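PDB 4FGQ: periplasmic protein from Legionella pneumophila subsp. pneumophila, which is probably a calcium-dependent cysteine protease of the periplasm, belonging to the bacterial transglutaminase-like proteinase family. Local coordinates for residues P6-Q18 with F28-K40. Sequence-based numbering, arbitrary orientation. Where two conformers were deposited one is given.
Sequences PLISVEKIQKLAQ and FTAWGNLIDSLKK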
ATOM      1  N   PRO A   6      -8.044  -7.138   9.536  1.00 51.19           N
ATOM      2  CA  PRO A   6      -8.990  -6.274   8.820  1.00 48.83           C
ATOM      3  C   PRO A   6      -9.087  -6.610   7.339  1.00 51.02           C
ATOM      4  O   PRO A   6      -8.082  -6.946   6.705  1.00 47.72           O
ATOM      5  CB  PRO A   6      -8.400  -4.867   9.003  1.00 47.01           C
ATOM      6  CG  PRO A   6      -6.986  -5.080   9.421  1.00 52.15           C
ATOM      7  CD  PRO A   6      -6.991  -6.354  10.201  1.00 53.07           C
ATOM      8  N   LEU A   7     -10.300  -6.520   6.804  1.00 47.71           N
ATOM      9  CA  LEU A   7     -10.564  -6.867   5.422  1.00 49.24           C
ATOM     10  C   LEU A   7     -11.132  -5.674   4.673  1.00 47.47           C
ATOM     11  O   LEU A   7     -11.839  -4.839   5.239  1.00 43.38           O
ATOM     12  CB  LEU A   7     -11.546  -8.039   5.346  1.00 56.76           C
ATOM     13  CG  LEU A   7     -10.989  -9.422   5.677  1.00 63.96           C
ATOM     14  CD1 LEU A   7     -11.909 -10.162   6.632  1.00 68.99           C
ATOM     15  CD2 LEU A   7     -10.787 -10.227   4.402  1.00 65.56           C
ATOM     16  N   ILE A   8     -10.799  -5.591   3.396  1.00 41.73           N
ATOM     17  CA  ILE A   8     -11.460  -4.661   2.510  1.00 40.36           C
ATOM     18  C   ILE A   8     -12.445  -5.510   1.715  1.00 38.95           C
ATOM     19  O   ILE A   8     -12.124  -6.639   1.346  1.00 39.10           O
ATOM     20  CB  ILE A   8     -10.446  -3.973   1.585  1.00 40.02           C
ATOM     21  CG1 ILE A   8      -9.575  -3.001   2.388  1.00 37.38           C
ATOM     22  CG2 ILE A   8     -11.150  -3.229   0.478  1.00 38.51           C
ATOM     23  CD1 ILE A   8     -10.353  -1.860   3.006  1.00 34.44           C
ATOM     24  N   SER A   9     -13.652  -5.005   1.484  1.00 29.91           N
ATOM     25  CA  SER A   9     -14.613  -5.754   0.690  1.00 32.05           C
ATOM     26  C   SER A   9     -15.370  -4.807  -0.221  1.00 34.46           C
ATOM     27  O   SER A   9     -15.624  -3.655   0.145  1.00 32.15           O
ATOM     28  CB  SER A   9     -15.576  -6.538   1.578  1.00 35.43           C
ATOM     29  OG  SER A   9     -16.679  -5.750   1.972  1.00 39.53           O
ATOM     30  N   VAL A  10     -15.713  -5.289  -1.414  1.00 31.93           N
ATOM     31  CA  VAL A  10     -16.444  -4.475  -2.376  1.00 27.74           C
ATOM     32  C   VAL A  10     -17.774  -4.037  -1.774  1.00 31.61           C
ATOM     33  O   VAL A  10     -18.244  -2.931  -2.016  1.00 29.21           O
ATOM     34  CB  VAL A  10     -16.647  -5.222  -3.716  1.00 29.99           C
ATOM     35  CG1 VAL A  10     -17.636  -4.492  -4.616  1.00 35.03           C
ATOM     36  CG2 VAL A  10     -15.322  -5.381  -4.433  1.00 29.12           C
ATOM     37  N   GLU A  11     -18.368  -4.894  -0.955  1.00 36.56           N
ATOM     38  CA  GLU A  11     -19.658  -4.574  -0.363  0.53 38.44           C
ATOM     39  C   GLU A  11     -19.546  -3.434   0.657  1.00 37.62           C
ATOM     40  O   GLU A  11     -20.389  -2.535   0.678  1.00 37.05           O
ATOM     41  CB  GLU A  11     -20.313  -5.824   0.241  0.53 41.87           C
ATOM     42  CG  GLU A  11     -20.660  -6.907  -0.790  0.53 42.58           C
ATOM     43  CD  GLU A  11     -19.435  -7.629  -1.336  0.53 44.58           C
ATOM     44  OE1 GLU A  11     -18.452  -7.797  -0.583  0.53 39.75           O
ATOM     45  OE2 GLU A  11     -19.451  -8.017  -2.525  0.53 47.28           O
ATOM     46  N   LYS A  12     -18.504  -3.462   1.488  1.00 32.16           N
ATOM     47  CA  LYS A  12     -18.280  -2.388   2.461  1.00 34.45           C
ATOM     48  C   LYS A  12     -17.965  -1.090   1.726  1.00 28.82           C
ATOM     49  O   LYS A  12     -18.395  -0.008   2.129  1.00 28.45           O
ATOM     50  CB  LYS A  12     -17.129  -2.729   3.422  1.00 40.56           C
ATOM     51  CG  LYS A  12     -17.433  -3.826   4.439  1.00 49.06           C
ATOM     52  CD  LYS A  12     -16.410  -3.831   5.581  1.00 53.83           C
ATOM     53  CE  LYS A  12     -16.826  -4.795   6.693  1.00 60.39           C
ATOM     54  NZ  LYS A  12     -16.302  -4.395   8.033  1.00 62.93           N
ATOM     55  N   ILE A  13     -17.215  -1.209   0.637  1.00 23.83           N
ATOM     56  CA  ILE A  13     -16.833  -0.046  -0.158  1.00 22.91           C
ATOM     57  C   ILE A  13     -18.035   0.626  -0.832  1.00 26.78           C
ATOM     58  O   ILE A  13     -18.143   1.856  -0.834  1.00 26.77           O
ATOM     59  CB  ILE A  13     -15.788  -0.424  -1.215  1.00 21.93           C
ATOM     60  CG1 ILE A  13     -14.473  -0.806  -0.535  1.00 22.61           C
ATOM     61  CG2 ILE A  13     -15.548   0.725  -2.166  1.00 21.01           C
ATOM     62  CD1 ILE A  13     -13.419  -1.302  -1.494  1.00 20.20           C
ATOM     63  N   GLN A  14     -18.936  -0.172  -1.398  1.00 27.37           N
ATOM     64  CA  GLN A  14     -20.121   0.373  -2.061  1.00 32.64           C
ATOM     65  C   GLN A  14     -21.012   1.147  -1.096  1.00 37.27           C
ATOM     66  O   GLN A  14     -21.667   2.112  -1.487  1.00 37.93           O
ATOM     67  CB  GLN A  14     -20.927  -0.738  -2.735  1.00 37.69           C
ATOM     68  CG  GLN A  14     -20.299  -1.284  -4.007  1.00 43.61           C
ATOM     69  CD  GLN A  14     -20.965  -2.568  -4.470  1.00 54.23           C
ATOM     70  OE1 GLN A  14     -21.741  -3.178  -3.730  1.00 60.68           O
ATOM     71  NE2 GLN A  14     -20.666  -2.984  -5.696  1.00 55.30           N
ATOM     72  N   LYS A  15     -21.031   0.727   0.162  1.00 40.36           N
ATOM     73  CA  LYS A  15     -21.842   1.397   1.169  1.00 44.80           C
ATOM     74  C   LYS A  15     -21.172   2.670   1.655  1.00 38.25           C
ATOM     75  O   LYS A  15     -21.840   3.647   1.981  1.00 37.70           O
ATOM     76  CB  LYS A  15     -22.134   0.451   2.331  1.00 53.26           C
ATOM     77  CG  LYS A  15     -22.959  -0.754   1.909  1.00 61.50           C
ATOM     78  CD  LYS A  15     -23.116  -1.764   3.030  1.00 67.10           C
ATOM     79  CE  LYS A  15     -23.756  -3.043   2.510  1.00 69.17           C
ATOM     80  NZ  LYS A  15     -23.450  -4.217   3.370  1.00 69.03           N
ATOM     81  N   LEU A  16     -19.845   2.654   1.699  1.00 31.80           N
ATOM     82  CA  LEU A  16     -19.098   3.856   2.023  1.00 29.65           C
ATOM     83  C   LEU A  16     -19.354   4.912   0.953  1.00 26.61           C
ATOM     84  O   LEU A  16     -19.589   6.075   1.270  1.00 30.55           O
ATOM     85  CB  LEU A  16     -17.600   3.553   2.134  1.00 30.27           C
ATOM     86  CG  LEU A  16     -17.104   3.145   3.522  1.00 37.30           C
ATOM     87  CD1 LEU A  16     -15.764   2.432   3.439  1.00 36.28           C
ATOM     88  CD2 LEU A  16     -16.996   4.366   4.412  1.00 42.35           C
ATOM     89  N   ALA A  17     -19.328   4.491  -0.311  1.00 26.39           N
ATOM     90  CA  ALA A  17     -19.507   5.411  -1.434  1.00 24.23           C
ATOM     91  C   ALA A  17     -20.773   6.248  -1.286  1.00 26.06           C
ATOM     92  O   ALA A  17     -20.752   7.462  -1.494  1.00 24.24           O
ATOM     93  CB  ALA A  17     -19.528   4.658  -2.749  1.00 22.78           C
ATOM     94  N   GLN A  18     -21.869   5.594  -0.914  1.00 27.81           N
ATOM     95  CA  GLN A  18     -23.159   6.274  -0.802  1.00 31.11           C
ATOM     96  C   GLN A  18     -23.262   7.254   0.369  1.00 35.23           C
ATOM     97  O   GLN A  18     -24.189   8.063   0.426  1.00 36.77           O
ATOM     98  CB  GLN A  18     -24.310   5.263  -0.780  1.00 38.31           C
ATOM     99  CG  GLN A  18     -24.529   4.586  -2.128  1.00 48.06           C
ATOM    100  CD  GLN A  18     -24.393   5.556  -3.297  1.00 58.44           C
ATOM    101  OE1 GLN A  18     -25.208   6.467  -3.468  1.00 60.45           O
ATOM    102  NE2 GLN A  18     -23.347   5.370  -4.101  1.00 58.59           N
ATOM    103  N   PHE A  28     -14.604   6.083  -4.175  1.00 14.02           N
ATOM    104  CA  PHE A  28     -14.996   4.833  -3.524  1.00 16.21           C
ATOM    105  C   PHE A  28     -15.531   3.835  -4.547  1.00 16.06           C
ATOM    106  O   PHE A  28     -15.126   2.670  -4.570  1.00 15.08           O
ATOM    107  CB  PHE A  28     -16.025   5.073  -2.410  1.00 15.64           C
ATOM    108  CG  PHE A  28     -15.410   5.496  -1.101  1.00 16.78           C
ATOM    109  CD1 PHE A  28     -14.692   4.588  -0.332  1.00 18.10           C
ATOM    110  CD2 PHE A  28     -15.544   6.796  -0.641  1.00 19.20           C
ATOM    111  CE1 PHE A  28     -14.123   4.971   0.877  1.00 20.25           C
ATOM    112  CE2 PHE A  28     -14.978   7.185   0.562  1.00 15.47           C
ATOM    113  CZ  PHE A  28     -14.269   6.277   1.324  1.00 18.53           C
ATOM    114  N   THR A  29     -16.424   4.296  -5.411  1.00 15.99           N
ATOM    115  CA  THR A  29     -16.998   3.418  -6.431  1.00 16.79           C
ATOM    116  C   THR A  29     -15.924   2.864  -7.356  1.00 16.63           C
ATOM    117  O   THR A  29     -15.949   1.683  -7.725  1.00 15.25           O
ATOM    118  CB  THR A  29     -18.069   4.151  -7.250  1.00 15.62           C
ATOM    119  OG1 THR A  29     -19.159   4.501  -6.383  1.00 20.92           O
ATOM    120  CG2 THR A  29     -18.587   3.267  -8.379  1.00 20.99           C
ATOM    121  N   ALA A  30     -14.961   3.710  -7.710  1.00 14.96           N
ATOM    122  CA  ALA A  30     -13.862   3.298  -8.574  1.00 15.45           C
ATOM    123  C   ALA A  30     -12.967   2.251  -7.918  1.00 15.16           C
ATOM    124  O   ALA A  30     -12.502   1.321  -8.580  1.00 16.59           O
ATOM    125  CB  ALA A  30     -13.047   4.515  -8.994  1.00 17.35           C
ATOM    126  N   TRP A  31     -12.733   2.412  -6.619  1.00 12.19           N
ATOM    127  CA  TRP A  31     -11.942   1.467  -5.831  1.00 11.17           C
ATOM    128  C   TRP A  31     -12.647   0.108  -5.795  1.00 13.16           C
ATOM    129  O   TRP A  31     -12.018  -0.938  -5.996  1.00 16.38           O
ATOM    130  CB  TRP A  31     -11.781   2.027  -4.420  1.00 13.19           C
ATOM    131  CG  TRP A  31     -10.923   1.241  -3.493  1.00 13.05           C
ATOM    132  CD1 TRP A  31      -9.927   0.361  -3.814  1.00 12.87           C
ATOM    133  CD2 TRP A  31     -10.980   1.285  -2.065  1.00 13.36           C
ATOM    134  NE1 TRP A  31      -9.367  -0.157  -2.658  1.00 13.33           N
ATOM    135  CE2 TRP A  31      -9.997   0.397  -1.580  1.00 14.67           C
ATOM    136  CE3 TRP A  31     -11.776   1.987  -1.152  1.00 16.13           C
ATOM    137  CZ2 TRP A  31      -9.791   0.198  -0.215  1.00 17.42           C
ATOM    138  CZ3 TRP A  31     -11.564   1.783   0.203  1.00 16.13           C
ATOM    139  CH2 TRP A  31     -10.584   0.900   0.655  1.00 16.96           C
ATOM    140  N   GLY A  32     -13.947   0.129  -5.527  1.00 13.98           N
ATOM    141  CA  GLY A  32     -14.734  -1.096  -5.511  1.00 15.57           C
ATOM    142  C   GLY A  32     -14.747  -1.768  -6.874  1.00 16.37           C
ATOM    143  O   GLY A  32     -14.604  -2.990  -6.968  1.00 17.87           O
ATOM    144  N   ASN A  33     -14.926  -0.977  -7.935  1.00 14.86           N
ATOM    145  CA  ASN A  33     -14.922  -1.534  -9.286  1.00 18.50           C
ATOM    146  C   ASN A  33     -13.555  -2.135  -9.628  1.00 19.23           C
ATOM    147  O   ASN A  33     -13.484  -3.180 -10.281  1.00 17.32           O
ATOM    148  CB  ASN A  33     -15.342  -0.492 -10.327  1.00 19.01           C
ATOM    149  CG  ASN A  33     -16.814  -0.112 -10.218  1.00 27.16           C
ATOM    150  OD1 ASN A  33     -17.609  -0.827  -9.608  1.00 32.89           O
ATOM    151  ND2 ASN A  33     -17.183   1.013 -10.827  1.00 31.47           N
ATOM    152  N   LEU A  34     -12.477  -1.489  -9.174  1.00 15.91           N
ATOM    153  CA  LEU A  34     -11.123  -2.011  -9.370  1.00 14.41           C
ATOM    154  C   LEU A  34     -10.991  -3.395  -8.757  1.00 15.68           C
ATOM    155  O   LEU A  34     -10.527  -4.345  -9.415  1.00 15.80           O
ATOM    156  CB  LEU A  34     -10.087  -1.067  -8.736  1.00 12.25           C
ATOM    157  CG  LEU A  34      -8.630  -1.550  -8.716  1.00 14.82           C
ATOM    158  CD1 LEU A  34      -7.999  -1.371 -10.076  1.00 17.61           C
ATOM    159  CD2 LEU A  34      -7.825  -0.809  -7.656  1.00 15.26           C
ATOM    160  N   ILE A  35     -11.399  -3.520  -7.497  1.00 12.48           N
ATOM    161  CA  ILE A  35     -11.294  -4.810  -6.804  1.00 12.35           C
ATOM    162  C   ILE A  35     -12.107  -5.879  -7.527  1.00 17.35           C
ATOM    163  O   ILE A  35     -11.600  -6.968  -7.784  1.00 17.19           O
ATOM    164  CB  ILE A  35     -11.717  -4.709  -5.328  1.00 15.53           C
ATOM    165  CG1 ILE A  35     -10.689  -3.872  -4.554  1.00 16.51           C
ATOM    166  CG2 ILE A  35     -11.814  -6.093  -4.706  1.00 17.64           C
ATOM    167  CD1 ILE A  35     -11.148  -3.444  -3.180  1.00 17.99           C
ATOM    168  N   ASP A  36     -13.348  -5.560  -7.892  1.00 17.60           N
ATOM    169  CA  ASP A  36     -14.181  -6.520  -8.614  1.00 21.14           C
ATOM    170  C   ASP A  36     -13.541  -6.959  -9.930  1.00 21.40           C
ATOM    171  O   ASP A  36     -13.587  -8.142 -10.291  1.00 25.56           O
ATOM    172  CB  ASP A  36     -15.566  -5.931  -8.892  1.00 26.65           C
ATOM    173  CG  ASP A  36     -16.584  -6.291  -7.823  1.00 43.56           C
ATOM    174  OD1 ASP A  36     -16.336  -7.251  -7.061  1.00 49.01           O
ATOM    175  OD2 ASP A  36     -17.638  -5.622  -7.757  1.00 48.85           O
ATOM    176  N   SER A  37     -12.941  -6.004 -10.635  1.00 17.20           N
ATOM    177  CA  SER A  37     -12.407  -6.239 -11.976  1.00 19.03           C
ATOM    178  C   SER A  37     -11.134  -7.076 -11.956  1.00 19.83           C
ATOM    179  O   SER A  37     -10.790  -7.707 -12.953  1.00 20.64           O
ATOM    180  CB  SER A  37     -12.137  -4.916 -12.697  1.00 19.51           C
ATOM    181  OG  SER A  37     -10.921  -4.320 -12.273  1.00 22.88           O
ATOM    182  N   LEU A  38     -10.439  -7.080 -10.823  1.00 15.52           N
ATOM    183  CA  LEU A  38      -9.141  -7.756 -10.742  1.00 13.54           C
ATOM    184  C   LEU A  38      -9.190  -9.151 -10.127  1.00 12.94           C
ATOM    185  O   LEU A  38      -8.210  -9.885 -10.193  1.00 14.04           O
ATOM    186  CB  LEU A  38      -8.121  -6.901  -9.982  1.00 15.17           C
ATOM    187  CG  LEU A  38      -7.693  -5.620 -10.694  1.00 16.23           C
ATOM    188  CD1 LEU A  38      -6.723  -4.852  -9.802  1.00 14.09           C
ATOM    189  CD2 LEU A  38      -7.054  -5.955 -12.026  1.00 21.92           C
ATOM    190  N   LYS A  39     -10.313  -9.526  -9.530  1.00 13.35           N
ATOM    191  CA  LYS A  39     -10.461 -10.895  -9.048  1.00 15.45           C
ATOM    192  C   LYS A  39     -10.292 -11.885 -10.200  1.00 19.07           C
ATOM    193  O   LYS A  39     -10.834 -11.674 -11.287  1.00 19.16           O
ATOM    194  CB  LYS A  39     -11.814 -11.078  -8.358  1.00 17.21           C
ATOM    195  CG  LYS A  39     -11.917 -10.304  -7.044  1.00 19.24           C
ATOM    196  CD  LYS A  39     -13.268 -10.522  -6.378  1.00 30.66           C
ATOM    197  CE  LYS A  39     -13.343  -9.783  -5.047  1.00 33.60           C
ATOM    198  NZ  LYS A  39     -14.710  -9.819  -4.447  1.00 37.98           N
ATOM    199  N   LYS A  40      -9.525 -12.944  -9.958  1.00 14.25           N
ATOM    200  CA  LYS A  40      -9.315 -14.017 -10.937  1.00 17.46           C
ATOM    201  C   LYS A  40      -8.595 -13.544 -12.209  1.00 13.81           C
ATOM    202  O   LYS A  40      -8.795 -14.098 -13.288  1.00 18.29           O
ATOM    203  CB  LYS A  40     -10.639 -14.714 -11.276  1.00 20.61           C
ATOM    204  CG  LYS A  40     -11.323 -15.310 -10.054  1.00 22.57           C
ATOM    205  CD  LYS A  40     -12.714 -15.831 -10.383  1.00 38.51           C
ATOM    206  CE  LYS A  40     -13.382 -16.426  -9.153  1.00 47.53           C
ATOM    207  NZ  LYS A  40     -12.569 -17.521  -8.562  1.00 53.01           N
TER
HETATM  208  O   HOH W   1     -14.918  -8.193  -2.232  1.00 33.11           O
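V10 and G32 bring their CA atoms to 4.9 Å where helix 10-17 packs against the 28-38 part of helix 22-38, and A17 and F28 approach similarly at the far end. The two segments run nearly antiparallel, at 164°, with axes 8.4 Å apart at their closest, forming a short helical hairpin. Having no side chain, G32 lets V10 come close and I13 CG2 lie 3.8 Å from G32 N.

I13 is the central knob, seated among F28, W31, G32 and I35. Its two branches divide the work: CG2, anti to the backbone N because chi1 is -67°, presses on the F28 carbonyl oxygen, while CD1, at the end of the other branch, stands over the face of the W31 six-membered ring, 3.6 Å from its centroid, a CH-pi contact. The same methyl also meets I35 CD1. I8, just before the helix, crosses the indole at about a right angle and sets CD1 against W31 CH2 at 3.6 Å. At the other end L16 CB lies over the F28 ring, offset toward its rim. A17 ends at CB, 3.5 Å from F28 CB, so nothing bulkier stands between the helices there.

V10, compact and branched at CB, packs CG2 on I35 CG2; its methyls also make van der Waals contact with the exposed D36 carboxylate (CG1 to OD2 3.3 Å). S9 N-caps helix 10-17, its OG accepting from K12 N at 3.0 Å. One water accepts from both V10 N and K39 NZ.

This N-terminal hairpin packs on helix 75-81 through L16, F28 and W31, and on helix 86-100, where I35 touches T96 and V100 and T96 hydrogen-bonds W31 NE1. With no direct hydrogen bond between the segments, their pairing rests chiefly on apolar shape fit and CH-pi contacts, the water bridge adding a polar tie at one end.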